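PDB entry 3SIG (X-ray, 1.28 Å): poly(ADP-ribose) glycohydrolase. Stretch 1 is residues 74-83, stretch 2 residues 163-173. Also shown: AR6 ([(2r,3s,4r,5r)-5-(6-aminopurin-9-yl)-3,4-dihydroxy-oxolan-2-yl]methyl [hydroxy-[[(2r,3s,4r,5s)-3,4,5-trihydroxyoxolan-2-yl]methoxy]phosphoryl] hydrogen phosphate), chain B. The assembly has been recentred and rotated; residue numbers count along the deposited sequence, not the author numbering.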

# COMPACT_ATOMS: atom_id res chain seq x y z
N THR A 74 -2.94 5.93 -5.64
CA THR A 74 -2.21 5.96 -4.37
C THR A 74 -1.06 6.94 -4.45
O THR A 74 -0.87 7.79 -3.56
CB THR A 74 -1.69 4.57 -4.02
OG1 THR A 74 -2.77 3.62 -4.13
CG2 THR A 74 -1.08 4.53 -2.62
N LEU A 75 -0.24 6.81 -5.47
CA LEU A 75 0.94 7.67 -5.57
C LEU A 75 0.61 9.12 -5.81
O LEU A 75 1.29 10.00 -5.27
CB LEU A 75 1.87 7.15 -6.64
CG LEU A 75 2.57 5.87 -6.21
CD1 LEU A 75 3.46 5.40 -7.32
CD2 LEU A 75 3.37 5.97 -4.91
N ALA A 76 -0.43 9.42 -6.57
CA ALA A 76 -0.77 10.81 -6.83
C ALA A 76 -1.21 11.47 -5.53
O ALA A 76 -0.84 12.59 -5.21
CB ALA A 76 -1.85 10.93 -7.90
N ALA A 77 -2.02 10.76 -4.76
CA ALA A 77 -2.45 11.31 -3.47
C ALA A 77 -1.25 11.51 -2.57
O ALA A 77 -1.13 12.55 -1.89
CB ALA A 77 -3.49 10.39 -2.80
N ALA A 78 -0.36 10.55 -2.49
CA ALA A 78 0.84 10.67 -1.66
C ALA A 78 1.69 11.85 -2.09
O ALA A 78 2.18 12.61 -1.24
CB ALA A 78 1.63 9.42 -1.71
N ARG A 79 1.82 12.09 -3.38
CA ARG A 79 2.63 13.19 -3.87
C ARG A 79 2.02 14.51 -3.50
O ARG A 79 2.72 15.46 -3.13
CB ARG A 79 2.78 13.03 -5.37
CG ARG A 79 3.82 13.92 -6.00
CD ARG A 79 3.94 13.60 -7.47
NE ARG A 79 4.90 14.46 -8.14
CZ ARG A 79 4.97 14.63 -9.46
NH1 ARG A 79 4.15 13.98 -10.25
NH2 ARG A 79 5.86 15.45 -9.99
N ARG A 80 0.70 14.63 -3.64
CA ARG A 80 -0.03 15.83 -3.28
C ARG A 80 0.18 16.17 -1.81
O ARG A 80 0.49 17.31 -1.45
CB ARG A 80 -1.51 15.69 -3.62
CG ARG A 80 -2.35 16.84 -3.14
CD ARG A 80 -3.80 16.78 -3.62
NE ARG A 80 -4.50 15.55 -3.20
CZ ARG A 80 -5.24 15.44 -2.10
NH1 ARG A 80 -5.39 16.46 -1.26
NH2 ARG A 80 -5.85 14.30 -1.83
N LEU A 81 -0.02 15.19 -0.95
CA LEU A 81 0.14 15.43 0.47
C LEU A 81 1.59 15.76 0.83
O LEU A 81 1.84 16.62 1.67
CB LEU A 81 -0.35 14.22 1.26
CG LEU A 81 -1.84 14.21 1.63
CD1 LEU A 81 -2.80 14.42 0.46
CD2 LEU A 81 -2.17 12.91 2.39
N THR A 82 2.54 15.10 0.19
CA THR A 82 3.94 15.30 0.52
C THR A 82 4.38 16.72 0.14
O THR A 82 5.17 17.33 0.85
CB THR A 82 4.80 14.26 -0.20
OG1 THR A 82 4.47 12.98 0.30
CG2 THR A 82 6.28 14.51 0.08
N GLY A 83 3.79 17.30 -0.89
CA GLY A 83 4.13 18.66 -1.29
C GLY A 83 3.62 19.70 -0.29
O GLY A 83 4.12 20.85 -0.26
N LEU A 163 9.83 9.36 -15.28
CA LEU A 163 10.71 9.57 -14.15
C LEU A 163 10.57 11.01 -13.65
O LEU A 163 10.41 11.92 -14.45
CB LEU A 163 12.16 9.23 -14.51
CG LEU A 163 12.40 7.72 -14.72
CD1 LEU A 163 13.66 7.47 -15.55
CD2 LEU A 163 12.47 7.00 -13.39
N LEU A 164 10.71 11.22 -12.34
CA LEU A 164 10.48 12.53 -11.74
C LEU A 164 11.75 13.33 -11.65
O LEU A 164 12.83 12.82 -11.35
CB LEU A 164 9.88 12.38 -10.34
CG LEU A 164 8.53 11.68 -10.25
CD1 LEU A 164 8.04 11.58 -8.82
CD2 LEU A 164 7.48 12.41 -11.06
N GLU A 165 11.61 14.63 -11.86
CA GLU A 165 12.73 15.56 -11.67
C GLU A 165 13.16 15.58 -10.21
O GLU A 165 14.35 15.64 -9.89
CB GLU A 165 12.34 16.97 -12.09
CG GLU A 165 12.04 17.11 -13.57
CD GLU A 165 13.25 16.80 -14.45
OE1 GLU A 165 14.38 17.08 -14.02
OE2 GLU A 165 13.06 16.27 -15.57
N GLU A 166 12.19 15.43 -9.32
CA GLU A 166 12.44 15.44 -7.89
C GLU A 166 11.66 14.30 -7.24
O GLU A 166 10.46 14.37 -7.16
CB GLU A 166 11.98 16.78 -7.30
CG GLU A 166 12.10 16.89 -5.79
CD GLU A 166 13.53 16.98 -5.32
OE1 GLU A 166 14.22 17.96 -5.69
OE2 GLU A 166 13.97 16.07 -4.58
N PRO A 167 12.37 13.29 -6.81
CA PRO A 167 11.72 12.18 -6.09
C PRO A 167 11.21 12.63 -4.72
O PRO A 167 11.65 13.61 -4.17
CB PRO A 167 12.84 11.16 -5.94
CG PRO A 167 14.12 11.97 -6.12
CD PRO A 167 13.82 13.09 -6.98
N TYR A 168 10.26 11.90 -4.19
CA TYR A 168 9.75 12.16 -2.86
C TYR A 168 9.75 10.86 -2.10
O TYR A 168 9.79 9.82 -2.70
CB TYR A 168 8.36 12.84 -2.90
CG TYR A 168 7.27 12.06 -3.56
CD1 TYR A 168 7.17 11.96 -4.93
CD2 TYR A 168 6.33 11.36 -2.80
CE1 TYR A 168 6.19 11.24 -5.54
CE2 TYR A 168 5.34 10.65 -3.40
CZ TYR A 168 5.26 10.56 -4.76
OH TYR A 168 4.23 9.83 -5.37
N ARG A 169 9.69 10.90 -0.79
CA ARG A 169 9.69 9.72 0.03
C ARG A 169 8.40 9.53 0.81
O ARG A 169 7.85 10.49 1.34
CB ARG A 169 10.85 9.75 1.01
CG ARG A 169 12.21 9.61 0.32
CD ARG A 169 13.37 9.36 1.31
NE ARG A 169 13.65 10.60 2.02
CZ ARG A 169 14.58 10.71 2.97
NH1 ARG A 169 15.30 9.66 3.33
NH2 ARG A 169 14.78 11.89 3.56
N VAL A 170 7.93 8.29 0.85
CA VAL A 170 6.77 7.90 1.67
C VAL A 170 7.09 6.64 2.40
O VAL A 170 7.95 5.86 1.97
CB VAL A 170 5.53 7.66 0.79
CG1 VAL A 170 5.26 8.87 -0.12
CG2 VAL A 170 5.68 6.43 -0.09
N ALA A 171 6.34 6.35 3.45
CA ALA A 171 6.39 5.03 4.07
C ALA A 171 5.32 4.17 3.44
O ALA A 171 4.21 4.63 3.11
CB ALA A 171 6.17 5.13 5.56
N PHE A 172 5.62 2.89 3.30
CA PHE A 172 4.63 1.90 2.88
C PHE A 172 4.29 0.94 3.99
O PHE A 172 5.17 0.56 4.80
CB PHE A 172 5.06 1.14 1.63
CG PHE A 172 5.03 1.97 0.36
CD1 PHE A 172 3.83 2.27 -0.27
CD2 PHE A 172 6.19 2.50 -0.17
CE1 PHE A 172 3.80 3.05 -1.41
CE2 PHE A 172 6.17 3.27 -1.35
CZ PHE A 172 4.97 3.54 -1.95
N LEU A 173 3.03 0.52 3.98
CA LEU A 173 2.50 -0.51 4.86
C LEU A 173 2.02 -1.61 3.95
O LEU A 173 1.09 -1.39 3.17
CB LEU A 173 1.33 0.05 5.67
CG LEU A 173 1.60 1.37 6.40
CD1 LEU A 173 0.37 2.15 6.74
CD2 LEU A 173 2.37 1.09 7.62
N1 AR6 B . -4.37 3.66 -6.91
C2 AR6 B . -5.51 3.66 -6.23
N3 AR6 B . -6.52 2.75 -6.37
C4 AR6 B . -6.24 1.78 -7.27
C5 AR6 B . -5.01 1.73 -8.02
C6 AR6 B . -4.10 2.72 -7.77
N6 AR6 B . -2.90 2.75 -8.48
N7 AR6 B . -5.10 0.55 -8.85
C8 AR6 B . -6.25 0.02 -8.62
N9 AR6 B . -7.01 0.69 -7.70
PA AR6 B . -5.95 -4.10 -6.46
PB AR6 B . -6.27 -6.11 -4.29
C1' AR6 B . -8.33 0.42 -7.13
O1A AR6 B . -6.79 -4.95 -7.34
O1B AR6 B . -5.89 -5.93 -2.83
C1D AR6 B . -1.85 -7.34 -7.07
O1D AR6 B . -1.46 -8.17 -8.13
C2' AR6 B . -9.24 -0.37 -8.04
O2' AR6 B . -10.56 0.05 -7.88
O2A AR6 B . -4.58 -3.71 -6.94
O2B AR6 B . -7.70 -6.41 -4.61
C2D AR6 B . -1.11 -7.76 -5.87
O2D AR6 B . 0.25 -7.96 -6.00
C3' AR6 B . -9.08 -1.75 -7.52
O3' AR6 B . -10.21 -2.53 -7.72
O3A AR6 B . -5.86 -4.75 -5.01
C3D AR6 B . -1.99 -8.74 -5.21
O3D AR6 B . -1.62 -9.97 -5.78
C4' AR6 B . -8.79 -1.58 -6.06
O4' AR6 B . -8.26 -0.27 -5.92
C4D AR6 B . -3.35 -8.28 -5.61
O4D AR6 B . -3.23 -7.54 -6.81
C5' AR6 B . -7.86 -2.61 -5.43
O5' AR6 B . -6.64 -2.67 -6.15
C5D AR6 B . -4.06 -7.46 -4.54
O5D AR6 B . -5.39 -7.22 -4.98
O HOH W 1 5.74 11.75 2.44

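How does the chain of stretch 2 come to lie against the helix? Residues 74-83 form a helix, and the strand that includes Tyr168 and Val170 crosses it steeply, with 107° between their N-to-C directions and 9.2 Å between the axes at closest approach. Leu163 and Leu164 belong to an earlier strand, from which the chain turns a corner at Glu165 and Glu166. Before that corner, Leu164 points its CA-to-CB bond toward the helix and meets the long, extended side chain of Arg79. Leu164 CD2 lies over one face of the guanidinium, 3.6 Å from Arg79 NH2, an apolar methyl against the flat surface of a charged group whose N-H bonds point outward in its plane.

What makes Tyr168 the centre of the contact? It has the largest area covered by the other stretch, and its ring, with chi1 in the p well, reaches along the helix surface. Arg79 CG sits over one face, 4.0 Å from the centroid of the Tyr168 ring, in a CH-pi contact that sets the aliphatic part of the arginine against the aromatic cloud. Ala78 CB makes an apolar contact with the ring, 4.3 Å from Tyr168 CE2. At the far end of the ring, Tyr168 OH lies 2.9 Å from Leu75 O, a carbonyl that already accepts the helical hydrogen bond from Arg79 N at 2.9 Å; whether the hydroxyl adds a second bond is left open by the geometry.

How does Arg169 take part when its side chain points away? It contributes through its backbone: a water donates one hydrogen bond to Arg169 O at 2.7 Å and another to Thr82 OG1 at 2.8 Å. The water thus bridges strand and helix where the direct separation of Thr82 OG1 and Arg169 O is 4.3 Å. Thr82 OG1 in turn donates to Ala78 O at 2.8 Å, one turn back in the helix, so the same hydroxyl accepts from the water and donates within its own helix.

What closes the contact beyond the water? Val170 again points toward the helix, following the alternation of the strand, and its CG1 packs 4.0 Å from Ala78 CB. Two residues on, Phe172 starts sideways but its end comes nearer: CZ, at the ring edge, lies 4.2 Å from Leu75 CD2. These are apolar contacts between buried side chains, and they extend the packing toward the start of stretch 1, where Thr74 N donates a 3.0 Å hydrogen bond to AR6 N1.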